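Ribokinase (Staphylococcus aureus, PDB 3RY7) catalyses the magnesium-dependent phosphorylation of ribose at O-5 by ATP, giving ribose 5-phosphate, and is activated by monovalent cations. Local coordinates at residues S262-N265 with K266-N270; N207-Y210 with F211-I214; L172-E175 with L176-L179; I196-N200 with E201-K205; D70-L73 with E74-V78. All blocks are in the same frame, centred on the assembly; numbering follows the deposited sequence.

Contact 1 (S262-N265 with K266-N270); sequences SRLN and KSQDN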
# COMPACT_ATOMS: atom_id res chain seq x y z
N SER A 262 18.09 12.95 9.69
CA SER A 262 17.14 13.64 10.57
C SER A 262 17.49 13.43 12.06
O SER A 262 17.22 14.29 12.91
CB SER A 262 15.71 13.16 10.31
OG SER A 262 15.49 11.83 10.77
N ARG A 263 18.10 12.29 12.35
CA ARG A 263 18.33 11.84 13.71
C ARG A 263 19.75 12.14 14.22
O ARG A 263 19.98 12.24 15.43
CB ARG A 263 18.03 10.33 13.78
CG ARG A 263 18.39 9.65 15.09
CD ARG A 263 17.77 10.38 16.27
NE ARG A 263 16.31 10.34 16.25
CZ ARG A 263 15.59 9.46 16.94
NH1 ARG A 263 16.18 8.53 17.69
NH2 ARG A 263 14.26 9.50 16.87
N LEU A 264 20.69 12.29 13.29
CA LEU A 264 22.10 12.51 13.64
C LEU A 264 22.32 13.81 14.39
O LEU A 264 21.89 14.87 13.94
CB LEU A 264 22.96 12.56 12.38
CG LEU A 264 24.20 11.67 12.32
CD1 LEU A 264 25.20 12.25 11.34
CD2 LEU A 264 24.84 11.46 13.69
N ASN A 265 22.99 13.73 15.54
CA ASN A 265 23.40 14.94 16.24
C ASN A 265 24.56 15.57 15.49
O ASN A 265 25.31 14.87 14.80
CB ASN A 265 23.81 14.63 17.68
CG ASN A 265 22.63 14.27 18.56
OD1 ASN A 265 21.48 14.58 18.23
ND2 ASN A 265 22.91 13.62 19.69
N LYS A 266 24.71 16.89 15.60
CA LYS A 266 25.81 17.56 14.91
C LYS A 266 27.15 16.97 15.33
O LYS A 266 28.04 16.76 14.51
CB LYS A 266 25.79 19.06 15.19
CG LYS A 266 25.46 19.94 13.99
CD LYS A 266 26.50 19.87 12.86
CE LYS A 266 26.75 21.28 12.29
NZ LYS A 266 27.60 21.23 11.07
N SER A 267 27.26 16.68 16.63
CA SER A 267 28.46 16.11 17.24
C SER A 267 28.75 14.70 16.74
O SER A 267 29.86 14.18 16.95
CB SER A 267 28.29 16.07 18.76
OG SER A 267 27.08 15.42 19.11
N GLN A 268 27.76 14.09 16.09
CA GLN A 268 27.84 12.70 15.64
C GLN A 268 28.16 11.71 16.77
O GLN A 268 28.81 10.69 16.56
CB GLN A 268 28.86 12.56 14.50
CG GLN A 268 28.45 13.25 13.19
CD GLN A 268 29.42 12.93 12.06
OE1 GLN A 268 29.89 13.84 11.36
NE2 GLN A 268 29.72 11.65 11.87
N ASP A 269 27.68 12.02 17.98
CA ASP A 269 27.94 11.16 19.14
C ASP A 269 26.94 10.01 19.21
O ASP A 269 27.06 9.11 20.04
CB ASP A 269 27.92 11.99 20.44
CG ASP A 269 26.58 12.69 20.67
OD1 ASP A 269 26.52 13.67 21.45
OD2 ASP A 269 25.57 12.26 20.07
N ASN A 270 25.95 10.03 18.31
CA ASN A 270 24.88 9.04 18.26
C ASN A 270 24.77 8.33 16.91
O ASN A 270 23.68 8.11 16.41
CB ASN A 270 23.54 9.69 18.60
CG ASN A 270 23.05 10.61 17.50
OD1 ASN A 270 23.84 11.26 16.82
ND2 ASN A 270 21.74 10.67 17.31

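Contact 2 (N207-Y210 with F211-I214); sequences NANY and FLSI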
# COMPACT_ATOMS: atom_id res chain seq x y z
N ASN A 207 37.70 -1.03 3.59
CA ASN A 207 36.95 0.05 2.92
C ASN A 207 36.93 1.32 3.75
O ASN A 207 37.39 2.37 3.30
CB ASN A 207 35.52 -0.42 2.58
CG ASN A 207 35.43 -1.01 1.20
OD1 ASN A 207 35.59 -2.22 1.01
ND2 ASN A 207 35.20 -0.16 0.22
N ALA A 208 36.43 1.22 4.97
CA ALA A 208 36.46 2.35 5.89
C ALA A 208 37.83 3.03 5.91
O ALA A 208 37.93 4.25 5.82
CB ALA A 208 36.07 1.91 7.28
N ASN A 209 38.89 2.23 6.01
CA ASN A 209 40.24 2.77 6.13
C ASN A 209 40.65 3.55 4.90
O ASN A 209 41.36 4.56 4.99
CB ASN A 209 41.25 1.66 6.44
CG ASN A 209 41.30 1.32 7.92
OD1 ASN A 209 41.09 2.18 8.77
ND2 ASN A 209 41.59 0.06 8.23
N TYR A 210 40.20 3.08 3.74
CA TYR A 210 40.40 3.83 2.53
C TYR A 210 39.75 5.20 2.65
O TYR A 210 40.41 6.22 2.43
CB TYR A 210 39.85 3.11 1.30
CG TYR A 210 39.82 4.05 0.13
CD1 TYR A 210 38.64 4.66 -0.27
CD2 TYR A 210 41.00 4.38 -0.54
CE1 TYR A 210 38.62 5.54 -1.33
CE2 TYR A 210 40.99 5.27 -1.60
CZ TYR A 210 39.80 5.85 -2.00
OH TYR A 210 39.77 6.74 -3.05
N PHE A 211 38.46 5.24 3.01
CA PHE A 211 37.75 6.52 3.09
C PHE A 211 38.33 7.46 4.15
O PHE A 211 38.50 8.65 3.89
CB PHE A 211 36.23 6.35 3.24
CG PHE A 211 35.59 5.69 2.05
CD1 PHE A 211 35.66 6.29 0.80
CD2 PHE A 211 34.98 4.46 2.16
CE1 PHE A 211 35.11 5.69 -0.30
CE2 PHE A 211 34.43 3.85 1.06
CZ PHE A 211 34.50 4.47 -0.18
N LEU A 212 38.63 6.93 5.32
CA LEU A 212 39.26 7.72 6.36
C LEU A 212 40.57 8.31 5.86
O LEU A 212 40.88 9.47 6.13
CB LEU A 212 39.48 6.89 7.62
CG LEU A 212 38.21 6.45 8.35
CD1 LEU A 212 38.49 5.24 9.24
CD2 LEU A 212 37.61 7.60 9.15
N SER A 213 41.34 7.53 5.11
CA SER A 213 42.66 7.99 4.71
C SER A 213 42.58 9.17 3.74
O SER A 213 43.52 9.96 3.63
CB SER A 213 43.50 6.86 4.09
OG SER A 213 43.20 6.66 2.72
N ILE A 214 41.45 9.31 3.05
CA ILE A 214 41.32 10.41 2.10
C ILE A 214 40.54 11.58 2.67
O ILE A 214 40.19 12.53 1.95
CB ILE A 214 40.80 9.95 0.72
CG1 ILE A 214 39.39 9.35 0.82
CG2 ILE A 214 41.77 8.93 0.09
CD1 ILE A 214 38.83 8.99 -0.53

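Contact 3 (L172-E175 with L176-L179); sequences LPNE and LLSL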
# COMPACT_ATOMS: atom_id res chain seq x y z
N LEU A 172 34.61 9.43 -8.51
CA LEU A 172 34.60 10.80 -8.01
C LEU A 172 36.01 11.40 -8.07
O LEU A 172 37.00 10.70 -7.86
CB LEU A 172 34.09 10.81 -6.56
CG LEU A 172 32.84 9.97 -6.28
CD1 LEU A 172 32.49 10.05 -4.82
CD2 LEU A 172 31.67 10.43 -7.15
N PRO A 173 36.10 12.71 -8.37
CA PRO A 173 37.39 13.40 -8.32
C PRO A 173 37.76 13.81 -6.89
O PRO A 173 36.87 13.96 -6.04
CB PRO A 173 37.13 14.66 -9.16
CG PRO A 173 35.67 14.95 -8.94
CD PRO A 173 35.01 13.59 -8.82
N ASN A 174 39.05 13.99 -6.64
CA ASN A 174 39.53 14.34 -5.32
C ASN A 174 38.92 15.65 -4.85
O ASN A 174 38.65 15.84 -3.66
CB ASN A 174 41.06 14.43 -5.31
CG ASN A 174 41.72 13.12 -5.66
OD1 ASN A 174 41.12 12.05 -5.50
ND2 ASN A 174 42.96 13.18 -6.15
N GLU A 175 38.71 16.55 -5.81
CA GLU A 175 38.07 17.83 -5.52
C GLU A 175 36.75 17.65 -4.75
O GLU A 175 36.36 18.51 -3.96
CB GLU A 175 37.86 18.60 -6.83
CG GLU A 175 37.44 20.05 -6.66
CD GLU A 175 37.30 20.77 -8.01
OE1 GLU A 175 36.31 21.52 -8.20
OE2 GLU A 175 38.17 20.55 -8.89
N LEU A 176 36.07 16.52 -4.98
CA LEU A 176 34.83 16.24 -4.27
C LEU A 176 35.10 15.38 -3.04
O LEU A 176 34.58 15.64 -1.96
CB LEU A 176 33.80 15.54 -5.18
CG LEU A 176 32.51 15.08 -4.45
CD1 LEU A 176 31.84 16.23 -3.70
CD2 LEU A 176 31.52 14.42 -5.39
N LEU A 177 35.91 14.34 -3.23
CA LEU A 177 36.18 13.39 -2.15
C LEU A 177 36.63 14.12 -0.90
O LEU A 177 36.26 13.76 0.21
CB LEU A 177 37.23 12.37 -2.57
CG LEU A 177 36.70 11.41 -3.63
CD1 LEU A 177 37.83 10.54 -4.20
CD2 LEU A 177 35.58 10.57 -3.04
N SER A 178 37.41 15.17 -1.10
CA SER A 178 38.03 15.88 0.01
C SER A 178 37.07 16.84 0.69
O SER A 178 37.45 17.52 1.65
CB SER A 178 39.25 16.67 -0.49
OG SER A 178 38.82 17.82 -1.19
N LEU A 179 35.84 16.92 0.19
CA LEU A 179 34.84 17.81 0.76
C LEU A 179 33.78 17.05 1.56
O LEU A 179 32.89 17.67 2.17
CB LEU A 179 34.16 18.62 -0.35
CG LEU A 179 35.06 19.49 -1.24
CD1 LEU A 179 34.23 20.27 -2.30
CD2 LEU A 179 35.85 20.44 -0.35

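Contact 4 (I196-N200 with E201-K205); sequences IKVTN and EQSMK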
# COMPACT_ATOMS: atom_id res chain seq x y z
N ILE A 196 38.09 -2.06 -3.33
CA ILE A 196 38.02 -3.21 -2.42
C ILE A 196 36.61 -3.77 -2.26
O ILE A 196 35.73 -3.08 -1.74
CB ILE A 196 38.48 -2.84 -1.01
CG1 ILE A 196 39.89 -2.25 -1.02
CG2 ILE A 196 38.42 -4.06 -0.10
CD1 ILE A 196 40.27 -1.60 0.29
N LYS A 197 36.41 -5.02 -2.67
CA LYS A 197 35.11 -5.67 -2.55
C LYS A 197 34.64 -5.82 -1.11
O LYS A 197 35.44 -5.99 -0.19
CB LYS A 197 35.09 -7.03 -3.26
CG LYS A 197 33.89 -7.91 -2.87
CD LYS A 197 33.12 -8.42 -4.07
CE LYS A 197 31.83 -9.10 -3.64
NZ LYS A 197 30.89 -9.30 -4.77
N VAL A 198 33.33 -5.75 -0.92
CA VAL A 198 32.74 -5.90 0.40
C VAL A 198 32.25 -7.33 0.56
O VAL A 198 31.35 -7.77 -0.16
CB VAL A 198 31.59 -4.91 0.63
CG1 VAL A 198 30.97 -5.11 2.01
CG2 VAL A 198 32.09 -3.48 0.47
N THR A 199 32.86 -8.06 1.49
CA THR A 199 32.53 -9.46 1.77
C THR A 199 32.45 -9.77 3.26
O THR A 199 31.36 -9.88 3.82
CB THR A 199 33.56 -10.41 1.12
OG1 THR A 199 34.88 -10.08 1.57
CG2 THR A 199 33.52 -10.29 -0.39
N ASN A 200 33.61 -9.91 3.90
CA ASN A 200 33.67 -10.14 5.35
C ASN A 200 33.88 -8.81 6.07
O ASN A 200 34.18 -7.79 5.43
CB ASN A 200 34.77 -11.13 5.72
CG ASN A 200 36.13 -10.73 5.17
OD1 ASN A 200 36.37 -9.55 4.90
ND2 ASN A 200 37.02 -11.70 4.99
N GLU A 201 33.74 -8.81 7.39
CA GLU A 201 33.93 -7.59 8.17
C GLU A 201 35.32 -6.95 7.95
O GLU A 201 35.47 -5.74 8.08
CB GLU A 201 33.66 -7.83 9.65
CG GLU A 201 33.81 -6.57 10.48
CD GLU A 201 33.16 -6.67 11.85
OE1 GLU A 201 33.91 -6.70 12.86
OE2 GLU A 201 31.90 -6.70 11.92
N GLN A 202 36.31 -7.77 7.62
CA GLN A 202 37.67 -7.28 7.35
C GLN A 202 37.72 -6.37 6.12
O GLN A 202 38.48 -5.39 6.10
CB GLN A 202 38.65 -8.44 7.19
CG GLN A 202 40.10 -8.01 6.91
CD GLN A 202 40.76 -7.29 8.09
OE1 GLN A 202 40.50 -7.60 9.26
NE2 GLN A 202 41.62 -6.32 7.78
N SER A 203 36.93 -6.70 5.10
CA SER A 203 36.85 -5.90 3.88
C SER A 203 36.13 -4.58 4.16
O SER A 203 36.40 -3.56 3.53
CB SER A 203 36.11 -6.68 2.78
OG SER A 203 34.75 -6.88 3.15
N MET A 204 35.22 -4.61 5.13
CA MET A 204 34.53 -3.41 5.56
C MET A 204 35.51 -2.49 6.29
O MET A 204 35.54 -1.28 6.05
CB MET A 204 33.36 -3.79 6.46
CG MET A 204 32.53 -4.91 5.85
SD MET A 204 30.95 -5.21 6.63
CE MET A 204 31.35 -5.23 8.37
N LYS A 205 36.33 -3.05 7.16
CA LYS A 205 37.38 -2.30 7.79
C LYS A 205 38.30 -1.73 6.74
O LYS A 205 38.68 -0.61 6.82
CB LYS A 205 38.20 -3.22 8.66
CG LYS A 205 37.71 -3.40 10.04
CD LYS A 205 38.62 -4.41 10.79
CE LYS A 205 37.93 -5.08 11.98
NZ LYS A 205 38.61 -6.33 12.42

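Contact 5 (D70-L73 with E74-V78); sequences DFIL and EDFKV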
# COMPACT_ATOMS: atom_id res chain seq x y z
N ASP A 70 4.72 18.73 -11.47
CA ASP A 70 3.92 19.64 -10.67
C ASP A 70 3.22 18.89 -9.53
O ASP A 70 2.97 19.47 -8.47
CB ASP A 70 2.89 20.39 -11.52
CG ASP A 70 3.51 21.53 -12.34
OD1 ASP A 70 4.73 21.78 -12.23
OD2 ASP A 70 2.76 22.18 -13.09
N PHE A 71 2.88 17.62 -9.74
CA PHE A 71 2.20 16.90 -8.68
C PHE A 71 3.17 16.59 -7.55
O PHE A 71 2.79 16.56 -6.38
CB PHE A 71 1.51 15.63 -9.19
CG PHE A 71 2.45 14.53 -9.57
CD1 PHE A 71 2.98 14.46 -10.85
CD2 PHE A 71 2.77 13.53 -8.67
CE1 PHE A 71 3.83 13.44 -11.22
CE2 PHE A 71 3.62 12.50 -9.03
CZ PHE A 71 4.16 12.46 -10.31
N ILE A 72 4.43 16.39 -7.91
CA ILE A 72 5.48 16.20 -6.91
C ILE A 72 5.67 17.47 -6.09
O ILE A 72 5.78 17.40 -4.88
CB ILE A 72 6.82 15.80 -7.57
CG1 ILE A 72 6.61 14.61 -8.52
CG2 ILE A 72 7.86 15.49 -6.49
CD1 ILE A 72 7.87 14.19 -9.30
N LEU A 73 5.70 18.62 -6.75
CA LEU A 73 5.86 19.88 -6.03
C LEU A 73 4.77 20.04 -4.98
O LEU A 73 5.01 20.55 -3.88
CB LEU A 73 5.86 21.06 -6.99
CG LEU A 73 6.91 21.04 -8.11
CD1 LEU A 73 6.80 22.25 -9.03
CD2 LEU A 73 8.30 20.94 -7.54
N GLU A 74 3.56 19.60 -5.31
CA GLU A 74 2.48 19.63 -4.34
C GLU A 74 2.79 18.73 -3.14
O GLU A 74 2.53 19.09 -1.99
CB GLU A 74 1.15 19.23 -4.99
CG GLU A 74 0.17 20.38 -5.10
CD GLU A 74 -0.14 21.02 -3.75
OE1 GLU A 74 -0.62 20.30 -2.82
OE2 GLU A 74 0.08 22.24 -3.62
N ASP A 75 3.35 17.56 -3.41
CA ASP A 75 3.73 16.67 -2.32
C ASP A 75 4.82 17.30 -1.46
O ASP A 75 4.81 17.15 -0.23
CB ASP A 75 4.15 15.30 -2.85
CG ASP A 75 2.97 14.51 -3.40
OD1 ASP A 75 1.87 14.64 -2.83
OD2 ASP A 75 3.14 13.77 -4.40
N PHE A 76 5.74 18.03 -2.09
CA PHE A 76 6.78 18.72 -1.34
C PHE A 76 6.13 19.70 -0.37
O PHE A 76 6.48 19.74 0.82
CB PHE A 76 7.75 19.48 -2.27
CG PHE A 76 8.65 18.58 -3.10
CD1 PHE A 76 8.87 17.26 -2.73
CD2 PHE A 76 9.29 19.07 -4.22
CE1 PHE A 76 9.70 16.45 -3.49
CE2 PHE A 76 10.13 18.26 -4.98
CZ PHE A 76 10.34 16.95 -4.61
N LYS A 77 5.16 20.47 -0.88
CA LYS A 77 4.48 21.47 -0.07
C LYS A 77 3.72 20.84 1.11
O LYS A 77 3.80 21.32 2.24
CB LYS A 77 3.54 22.33 -0.93
CG LYS A 77 2.53 23.14 -0.12
CD LYS A 77 1.33 23.59 -0.95
CE LYS A 77 0.08 23.76 -0.08
NZ LYS A 77 -0.43 22.45 0.47
N VAL A 78 3.00 19.76 0.84
CA VAL A 78 2.31 19.04 1.90
C VAL A 78 3.28 18.58 2.99
O VAL A 78 2.92 18.49 4.16
CB VAL A 78 1.55 17.82 1.35
CG1 VAL A 78 1.33 16.77 2.44
CG2 VAL A 78 0.22 18.26 0.74

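Contact 1 (S262-N265 with K266-N270)
The amide of Asn270 bonds two backbone groups at the C-terminal end of helix 252-263. Its ND2 donates to Arg263 O at 3.0 Å, above that carbonyl's plane but in the plane of its own amide, while its OD1 takes the N-H of Asn265 at 2.9 Å in a nearly straight bond (171°). Both polar ends thus hold the chain on either side of Leu264, where helical geometry stops. CG of Asn270 stands between its own backbone N and carbonyl carbon (chi1 71°), which carries the amide back over this corner. A type I beta turn from Asn265 to Gln268 is closed by Gln268 N to Asn265 O at 2.9 Å. Asn265 ND2 also reaches Asp269 OD2 at 3.0 Å on the syn lone pair, with amide and carboxylate planes 79° apart; the amides of Asn265 and Asn270 instead stack, nearly parallel. Apolar contact is slight: Leu264 CD1 meets Gln268 CG at 3.9 Å. Beyond the turn, Lys266 NZ binds Gly159 O and Thr161 OG1, and Gln268 NE2 binds Thr218 OG1. Leu264 packs on Ile182 of strand 182-183 and on Leu271 of helix 271-283, which this surface loop joins to helix 252-263.

Contact 2 (N207-Y210 with F211-I214)
Tyr210 and Phe211 meet in an edge-to-face (T-shaped) pair at the C-terminal end of helix 201-213, a helix packed against strands 218-222 and 228-231 of the large sheet of this pfkB-family kinase. The edge of Tyr210 is directed at the face of Phe211, with centroids 5.1 Å apart and planes at 71°; its CD1 lies over the rim of the Phe211 ring. Neighbours in sequence can meet like this because their first torsions differ: CG of Tyr210 is trans to its backbone N (chi1 168°), whereas CG of Phe211 lies beside its own N. The buried Phe211 ring continues inward onto Leu193 of helix 187-194 and Val219 of strand 218-222. Tyr210 is partly exposed, and its outer end is met by Ile214, whose CD1 lies 3.5 Å from Tyr210 CE1 and approaches the ring obliquely. Beneath the side chains run ordinary helical bonds, among them Leu212 N to Ala208 O at 2.8 Å. Toward the end of the helix this ladder weakens: the Ile214 N bond to Tyr210 O is long and weak, and Ile214 has already left helical geometry. A hydroxyl supplements it there. Ser213 OG turns back along the helix and donates to Tyr210 O at 2.8 Å, tilted 21° from the carbonyl plane.

Contact 3 (L172-E175 with L176-L179)
Helix 174-177 is the short crossover of a beta-alpha-beta unit between strands 161-165 and 182-183, and Leu172 meets Leu177 at its start. Leu172 CD1 touches Leu177 CD2 at 3.6 Å, the two side chains crossing at about a right angle; the same CD2 also lies 3.8 Å from Leu172 CB. Leu177 CG sits beside its own backbone N (chi1 -70°), which turns the branch back toward the approaching chain. Leu172 CD2 and Leu176 CD2 are more distant, at 4.4 Å, but both side chains rest on Leu164 of strand 161-165. Pro173 occupies the N-cap position, and its carbonyl oxygen accepts two N-H groups: Leu177 N at 3.0 Å, in the carbonyl plane, and Leu176 N at 2.9 Å, well above it. One residue on, Asn174 O accepts Ser178 N at 2.9 Å, with a weak additional bond from Ser178 OG. Leu176 continues onto Ile149 and Phe152 of helix 145-157, while Leu179 O bonds Thr162 OG1. The chemistry is therefore divided: shared carbonyl acceptors hold this brief helix together through its backbone, and leucine side chains, without directional bonds, fit it against the strand and helix beside it.

Contact 4 (I196-N200 with E201-K205)
Asn200 O is gripped by Ser203 through two groups, the hydroxyl and the backbone N-H. Ser203 OG donates to it in the carbonyl plane and on a lone pair, modelled at 2.5 Å, short enough that the exact length is doubtful, whereas Ser203 N lies 3.0 Å from the same oxygen and well above that plane. Met204 N adds a weak bond to it. The hydroxyl is itself an acceptor: Thr199 N points at Ser203 OG at 2.8 Å, almost straight (174°), so the serine links two backbone groups of the incoming loop. Its OG stands between its own backbone N and carbonyl carbon (chi1 66°), facing that loop. Asn200 is the N-cap of helix 201-213, and its side chain caps in the classical way, with OD1 taking Ser203 N at 2.9 Å, nearly in line with the side-chain C=O bond. Ser203 N is thus shared between the backbone and side-chain oxygens of one residue. Packing beside these bonds is sparse. Val198 CG1 meets Met204 CG at 4.1 Å, the two side chains crossing at about a right angle. Val198 also packs on Ala190 of helix 187-194 and lies close to Leu223, which probably binds ATP, while Met204 reaches Tyr229 and His238 on the neighbouring strands.

Contact 5 (D70-L73 with E74-V78)
Residues 70-73 and 74-78 are consecutive turns of one helix, 70-78, with the i to i+4 backbone bonding intact across them. Glu74 N bonds Asp70 O, Asp75 N bonds Phe71 O, Phe76 N bonds Ile72 O at 2.9 Å, and Lys77 N bonds Leu73 O at 3.0 Å. On the buried side, Ile72 and Phe76 lie alongside each other and point the same way. The CG2 methyl of Ile72 sits over one face of the phenyl ring, 3.9 Å from its centroid and 28° off the normal, a CH-pi contact whose nearest ring carbon is CZ at 3.4 Å. The torsions set this up: CG2 of Ile72 is trans to its backbone N, while the Phe76 ring is swung beside its own N (chi1 -70°), back toward the preceding turn. Leu73 CD2 approaches the same ring obliquely, 3.9 Å from Phe76 CD2. On the outer surface, Lys77 NZ and Glu74 OE1 form a long salt bridge at 3.9 Å. The helix is the crossover between strands 56-64 and 87-89 of the large sheet. Phe76 reaches inward to Phe59 of strand 56-64, the rings at about 90°, and to Ile48 and Ala44 of helix 42-52; Ile72 lies near Val13, which like Ala44 probably belongs to the substrate site, and packs on Gln292 of the second subunit.

How the contacts relate
From the N terminus, contact 5 comes first, within helix 70-78 of an early beta-alpha-beta crossover. Contact 3 lies in the later crossover helix 174-177. Contacts 4 and 2 then occupy the start and end of helix 201-213, and contact 1 closes the turn between helices 252-263 and 271-283. All are local and in series; none nests in or crosses another. Contacts 2 and 4 also touch in space, Asn207 packing against the loop at Ile196 and Val198, while Ile214 of contact 2 packs on Leu177 of contact 3. Contact 5 stands apart, its centre about 39 Å from that of contact 2, on the opposite side of the chain's centre.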